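Local coordinates for probable benzoylformate decarboxylase (PDB 7ORX), which belongs to the thiamine diphosphate-dependent enzyme family and binds thiamine diphosphate and a sodium ion as an assembly of four chains, at residues C[136-141]-C[159-164]; C[261-266]-C[281-286]. All coordinates share one frame; numbering follows the deposited sequence.

Followed from the N terminus, the chain first builds a parallel sheet starting with strand 22-25. Interaction 1 closes a loop of 17 residues late in this sheet, where 159-164 returns to pack against helix 138-149. The chain then enters the central domain, and there interaction 2 closes a loop of 14 residues as 281-286 comes back against helix 260-266. The two loops lie in series, the first complete before the second starts, so they neither nest nor cross. Their centres are 45 Å apart on opposite sides of the chain's centre, and their nearest atoms remain about 23 Å apart. Interaction 1 ties helix 138-149 to strand 157-162, and interaction 2 ties helix 260-266 to the loop after strand 272-276.

Interaction 1 of 2, residues C[136-141]-C[159-164]; sequences EDVPRT and VSVPYD
Where Val138 and Thr141 of the helix meet Val161 and Val159 of the strand, no flat group takes part; the one planar pairing lies within 136-141, where the guanidinium of Arg140 has the Asp137 carboxylate at its edge and in its plane. Arg140 grips side-on, NE to Asp137 OD1 at 3.0 Å and NH2 to Asp137 OD2 at 3.1 Å. Both oxygens are met on their syn sides, 20° out of the carboxylate plane, a nearly flat salt bridge. Gly108 of the second subunit packs against this pair, and Arg140 NH1 also bonds Gln144 OE1 and Arg310 O of the third subunit.

The contact itself is aliphatic. Val138 and Val161 come tip to tip, with Val138 CG2 3.9 Å from Val161 CG1 and Val138 CG1 4.0 Å from the same methyl. One turn on, Thr141 CG2 reaches Val159 CG1 at 3.8 Å, the two side chains crossing obliquely. CG2 of Thr141 stands anti to the backbone N and meets the strand, while OG1 lies beside that N (chi1 -68°) and turns back to Asp137 O, 2.8 Å away; Thr141 N reaches that oxygen from its opposite face.

The helix belongs to a beta-alpha-beta unit, linking strand 128-130 to its parallel neighbour 157-162. Because no hydrogen bond spans the segments, helix and strand are joined here by buried methyl packing, with the threonine hydroxyl bonded back to the N-cap carbonyl.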
loop_
_atom_site.group_PDB
_atom_site.type_symbol
_atom_site.label_atom_id
_atom_site.label_comp_id
_atom_site.label_asym_id
_atom_site.label_seq_id
_atom_site.Cartn_x
_atom_site.Cartn_y
_atom_site.Cartn_z
ATOM N N GLU C 136 -11.583 22.207 -1.141
ATOM C CA GLU C 136 -12.472 22.459 -2.298
ATOM C C GLU C 136 -13.008 21.134 -2.836
ATOM O O GLU C 136 -14.184 21.060 -3.280
ATOM C CB GLU C 136 -11.655 23.202 -3.342
ATOM C CG GLU C 136 -11.312 24.616 -2.881
ATOM C CD GLU C 136 -9.937 25.127 -3.299
ATOM O OE1 GLU C 136 -9.877 25.966 -4.235
ATOM O OE2 GLU C 136 -8.928 24.682 -2.672
ATOM N N ASP C 137 -12.147 20.120 -2.831
ATOM C CA ASP C 137 -12.477 18.831 -3.481
ATOM C C ASP C 137 -13.261 17.916 -2.515
ATOM O O ASP C 137 -13.484 16.747 -2.860
ATOM C CB ASP C 137 -11.196 18.170 -3.981
ATOM C CG ASP C 137 -11.440 17.113 -5.056
ATOM O OD1 ASP C 137 -12.221 17.429 -6.027
ATOM O OD2 ASP C 137 -10.851 15.973 -4.922
ATOM N N VAL C 138 -13.656 18.380 -1.328
ATOM C CA VAL C 138 -14.298 17.474 -0.370
ATOM C C VAL C 138 -15.678 17.092 -0.886
ATOM O O VAL C 138 -15.989 15.911 -0.959
ATOM C CB VAL C 138 -14.262 18.045 1.048
ATOM C CG1 VAL C 138 -15.182 17.297 1.991
ATOM C CG2 VAL C 138 -12.838 17.991 1.586
ATOM N N PRO C 139 -16.549 18.006 -1.339
ATOM C CA PRO C 139 -17.850 17.597 -1.872
ATOM C C PRO C 139 -17.772 16.589 -3.026
ATOM O O PRO C 139 -18.451 15.625 -3.001
ATOM C CB PRO C 139 -18.472 18.929 -2.315
ATOM C CG PRO C 139 -17.840 19.935 -1.384
ATOM C CD PRO C 139 -16.402 19.458 -1.295
ATOM N N ARG C 140 -16.916 16.790 -4.009
ATOM C CA ARG C 140 -16.893 15.868 -5.193
ATOM C C ARG C 140 -16.320 14.520 -4.748
ATOM O O ARG C 140 -16.822 13.488 -5.190
ATOM C CB ARG C 140 -16.131 16.497 -6.369
ATOM C CG ARG C 140 -16.173 15.686 -7.662
ATOM C CD ARG C 140 -14.917 15.891 -8.528
ATOM N NE ARG C 140 -13.786 15.520 -7.706
ATOM C CZ ARG C 140 -13.407 14.243 -7.478
ATOM N NH1 ARG C 140 -13.972 13.239 -8.138
ATOM N NH2 ARG C 140 -12.418 13.984 -6.635
ATOM N N THR C 141 -15.304 14.521 -3.893
ATOM C CA THR C 141 -14.737 13.276 -3.330
ATOM C C THR C 141 -15.883 12.468 -2.684
ATOM O O THR C 141 -15.953 11.265 -2.884
ATOM C CB THR C 141 -13.597 13.571 -2.359
ATOM O OG1 THR C 141 -12.485 14.095 -3.079
ATOM C CG2 THR C 141 -13.139 12.330 -1.617
ATOM N N VAL C 159 -13.337 7.982 3.226
ATOM C CA VAL C 159 -12.958 9.375 2.911
ATOM C C VAL C 159 -12.473 9.986 4.221
ATOM O O VAL C 159 -13.280 10.031 5.150
ATOM C CB VAL C 159 -14.157 10.146 2.347
ATOM C CG1 VAL C 159 -13.762 11.576 2.099
ATOM C CG2 VAL C 159 -14.701 9.508 1.090
ATOM N N SER C 160 -11.223 10.445 4.292
ATOM C CA SER C 160 -10.660 11.108 5.501
ATOM C C SER C 160 -10.688 12.601 5.242
ATOM O O SER C 160 -10.110 12.963 4.275
ATOM C CB SER C 160 -9.254 10.585 5.805
ATOM O OG SER C 160 -8.499 11.450 6.639
ATOM N N VAL C 161 -11.362 13.413 6.055
ATOM C CA VAL C 161 -11.497 14.883 5.816
ATOM C C VAL C 161 -10.905 15.641 7.010
ATOM O O VAL C 161 -11.359 15.463 8.152
ATOM C CB VAL C 161 -12.960 15.287 5.571
ATOM C CG1 VAL C 161 -13.040 16.772 5.308
ATOM C CG2 VAL C 161 -13.608 14.443 4.489
ATOM N N PRO C 162 -9.856 16.473 6.783
ATOM C CA PRO C 162 -9.315 17.355 7.809
ATOM C C PRO C 162 -10.408 18.307 8.295
ATOM O O PRO C 162 -11.192 18.806 7.482
ATOM C CB PRO C 162 -8.187 18.116 7.106
ATOM C CG PRO C 162 -7.782 17.243 5.950
ATOM C CD PRO C 162 -9.045 16.515 5.561
ATOM N N TYR C 163 -10.472 18.540 9.598
ATOM C CA TYR C 163 -11.698 19.116 10.191
ATOM C C TYR C 163 -11.833 20.573 9.736
ATOM O O TYR C 163 -12.960 21.058 9.578
ATOM C CB TYR C 163 -11.726 18.829 11.690
ATOM C CG TYR C 163 -10.910 19.686 12.617
ATOM C CD1 TYR C 163 -11.159 21.032 12.805
ATOM C CD2 TYR C 163 -9.964 19.088 13.434
ATOM C CE1 TYR C 163 -10.439 21.770 13.731
ATOM C CE2 TYR C 163 -9.245 19.804 14.372
ATOM C CZ TYR C 163 -9.471 21.152 14.518
ATOM O OH TYR C 163 -8.693 21.780 15.452
ATOM N N ASP C 164 -10.718 21.234 9.446
ATOM C CA ASP C 164 -10.706 22.647 9.006
ATOM C C ASP C 164 -11.281 22.764 7.584
ATOM O O ASP C 164 -11.562 23.898 7.155
ATOM C CB ASP C 164 -9.315 23.271 9.172
ATOM C CG ASP C 164 -8.179 22.639 8.374
ATOM O OD1 ASP C 164 -8.098 21.371 8.357
ATOM O OD2 ASP C 164 -7.326 23.434 7.792
#

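Interaction 2 of 2, residues C[261-266]-C[281-286]; sequences ADLSKT and FRYHQY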
loop_
_atom_site.group_PDB
_atom_site.type_symbol
_atom_site.label_atom_id
_atom_site.label_comp_id
_atom_site.label_asym_id
_atom_site.label_seq_id
_atom_site.Cartn_x
_atom_site.Cartn_y
_atom_site.Cartn_z
ATOM N N ALA C 261 -14.852 -31.571 -1.371
ATOM C CA ALA C 261 -15.252 -32.971 -1.640
ATOM C C ALA C 261 -16.721 -33.138 -1.273
ATOM O O ALA C 261 -17.437 -33.839 -1.993
ATOM C CB ALA C 261 -14.396 -33.932 -0.849
ATOM N N ASP C 262 -17.126 -32.493 -0.181
ATOM C CA ASP C 262 -18.464 -32.661 0.441
ATOM C C ASP C 262 -19.531 -32.049 -0.471
ATOM O O ASP C 262 -20.616 -32.680 -0.639
ATOM C CB ASP C 262 -18.472 -32.063 1.857
ATOM C CG ASP C 262 -17.624 -32.805 2.893
ATOM O OD1 ASP C 262 -17.078 -33.909 2.577
ATOM O OD2 ASP C 262 -17.512 -32.264 4.018
ATOM N N LEU C 263 -19.233 -30.873 -1.034
ATOM C CA LEU C 263 -20.146 -30.126 -1.951
ATOM C C LEU C 263 -20.343 -30.938 -3.235
ATOM O O LEU C 263 -21.500 -31.126 -3.640
ATOM C CB LEU C 263 -19.570 -28.732 -2.221
ATOM C CG LEU C 263 -20.492 -27.781 -2.977
ATOM C CD1 LEU C 263 -20.092 -26.335 -2.742
ATOM C CD2 LEU C 263 -20.480 -28.069 -4.474
ATOM N N SER C 264 -19.268 -31.439 -3.831
ATOM C CA SER C 264 -19.359 -32.185 -5.107
ATOM C C SER C 264 -20.105 -33.511 -4.899
ATOM O O SER C 264 -20.819 -33.941 -5.827
ATOM C CB SER C 264 -18.007 -32.355 -5.752
ATOM O OG SER C 264 -17.137 -33.050 -4.888
ATOM N N LYS C 265 -19.970 -34.137 -3.726
ATOM C CA LYS C 265 -20.657 -35.418 -3.387
ATOM C C LYS C 265 -22.167 -35.145 -3.263
ATOM O O LYS C 265 -22.958 -35.976 -3.730
ATOM C CB LYS C 265 -20.017 -36.060 -2.146
ATOM C CG LYS C 265 -20.658 -37.372 -1.661
ATOM C CD LYS C 265 -21.292 -37.269 -0.242
ATOM C CE LYS C 265 -22.692 -37.865 -0.094
ATOM N NZ LYS C 265 -22.695 -39.342 -0.265
ATOM N N THR C 266 -22.549 -34.013 -2.668
ATOM C CA THR C 266 -23.963 -33.590 -2.481
ATOM C C THR C 266 -24.662 -33.412 -3.838
ATOM O O THR C 266 -25.825 -33.851 -3.938
ATOM C CB THR C 266 -24.034 -32.293 -1.676
ATOM O OG1 THR C 266 -23.379 -32.494 -0.422
ATOM C CG2 THR C 266 -25.447 -31.815 -1.453
ATOM N N PHE C 281 -16.246 -21.347 -4.911
ATOM C CA PHE C 281 -17.282 -21.287 -3.887
ATOM C C PHE C 281 -16.639 -20.740 -2.595
ATOM O O PHE C 281 -15.388 -20.728 -2.429
ATOM C CB PHE C 281 -17.926 -22.666 -3.640
ATOM C CG PHE C 281 -18.881 -23.229 -4.673
ATOM C CD1 PHE C 281 -20.175 -22.754 -4.790
ATOM C CD2 PHE C 281 -18.525 -24.307 -5.467
ATOM C CE1 PHE C 281 -21.050 -23.270 -5.732
ATOM C CE2 PHE C 281 -19.429 -24.879 -6.354
ATOM C CZ PHE C 281 -20.693 -24.361 -6.483
ATOM N N ARG C 282 -17.480 -20.365 -1.647
ATOM C CA ARG C 282 -17.079 -19.863 -0.307
ATOM C C ARG C 282 -16.889 -21.067 0.656
ATOM O O ARG C 282 -17.592 -21.216 1.681
ATOM C CB ARG C 282 -18.155 -18.861 0.089
ATOM C CG ARG C 282 -17.648 -17.774 1.008
ATOM C CD ARG C 282 -17.052 -16.572 0.332
ATOM N NE ARG C 282 -16.780 -15.701 1.478
ATOM C CZ ARG C 282 -15.572 -15.337 1.915
ATOM N NH1 ARG C 282 -14.466 -15.725 1.292
ATOM N NH2 ARG C 282 -15.493 -14.517 2.949
ATOM N N TYR C 283 -15.930 -21.922 0.323
ATOM C CA TYR C 283 -15.445 -23.074 1.126
ATOM C C TYR C 283 -14.859 -22.525 2.420
ATOM O O TYR C 283 -14.585 -21.334 2.473
ATOM C CB TYR C 283 -14.363 -23.841 0.362
ATOM C CG TYR C 283 -14.744 -24.362 -1.009
ATOM C CD1 TYR C 283 -15.830 -25.203 -1.162
ATOM C CD2 TYR C 283 -13.989 -24.093 -2.141
ATOM C CE1 TYR C 283 -16.198 -25.714 -2.396
ATOM C CE2 TYR C 283 -14.329 -24.624 -3.379
ATOM C CZ TYR C 283 -15.446 -25.441 -3.507
ATOM O OH TYR C 283 -15.845 -26.061 -4.654
ATOM N N HIS C 284 -14.653 -23.365 3.423
ATOM C CA HIS C 284 -14.240 -22.943 4.793
ATOM C C HIS C 284 -13.237 -23.959 5.343
ATOM O O HIS C 284 -12.032 -23.702 5.255
ATOM C CB HIS C 284 -15.489 -22.765 5.681
ATOM C CG HIS C 284 -15.205 -22.153 7.011
ATOM N ND1 HIS C 284 -16.198 -21.529 7.748
ATOM C CD2 HIS C 284 -14.053 -22.015 7.717
ATOM C CE1 HIS C 284 -15.677 -21.066 8.874
ATOM N NE2 HIS C 284 -14.358 -21.345 8.877
ATOM N N GLN C 285 -13.743 -25.057 5.905
ATOM C CA GLN C 285 -12.980 -26.302 6.144
ATOM C C GLN C 285 -12.272 -26.668 4.823
ATOM O O GLN C 285 -12.908 -26.604 3.770
ATOM C CB GLN C 285 -13.891 -27.394 6.745
ATOM C CG GLN C 285 -15.144 -27.750 5.928
ATOM C CD GLN C 285 -16.439 -27.019 6.279
ATOM O OE1 GLN C 285 -16.447 -25.974 6.901
ATOM N NE2 GLN C 285 -17.588 -27.546 5.873
ATOM N N TYR C 286 -10.983 -27.005 4.905
ATOM C CA TYR C 286 -10.159 -27.627 3.844
ATOM C C TYR C 286 -10.449 -29.122 3.841
ATOM O O TYR C 286 -9.862 -29.845 4.664
ATOM C CB TYR C 286 -8.663 -27.385 4.079
ATOM C CG TYR C 286 -7.743 -27.923 3.006
ATOM C CD1 TYR C 286 -7.970 -27.615 1.666
ATOM C CD2 TYR C 286 -6.639 -28.714 3.322
ATOM C CE1 TYR C 286 -7.126 -28.079 0.670
ATOM C CE2 TYR C 286 -5.779 -29.183 2.337
ATOM C CZ TYR C 286 -6.026 -28.857 1.008
ATOM O OH TYR C 286 -5.220 -29.281 -0.012
#
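A buried CH-pi contact joins Leu263 of helix 260-266 to Phe281, in the loop that follows strand 272-276 of the central domain. Leu263 CD1 lies over one face of the Phe281 ring, 3.8 Å from its centroid and 14° off the ring normal. CG of Leu263 stands anti to the backbone N (chi1 -171°), which carries both methyl branches to the ring; Leu263 CD2 lies 3.8 Å from Phe281 CE2. Leucine and phenylalanine side chains cross at about a right angle. CD1 has a second aromatic neighbour, Tyr283 CE1, at 4.0 Å, which it meets obliquely.

In sequence the helix follows strand 252-255 and precedes strand 272-276, two strands of a six-stranded parallel sheet whose strand order 3-2-1-4-5-6 is Rossmann-like. Beyond strand 272-276 the chain bends sharply: a cis peptide precedes Phe281, and Arg282 is the centre of an inverse gamma turn with a weak bond from Tyr283 N to Phe281 O (3.0 Å). The turn brings the two aromatic residues together, Phe281 CB resting 3.7 Å above the plane of the Tyr283 ring, toward its rim. Val111 of the fourth subunit packs on Tyr283. On the helix, Asp262 O accepts from both Thr266 N and Thr266 OG1, from opposite faces of its plane.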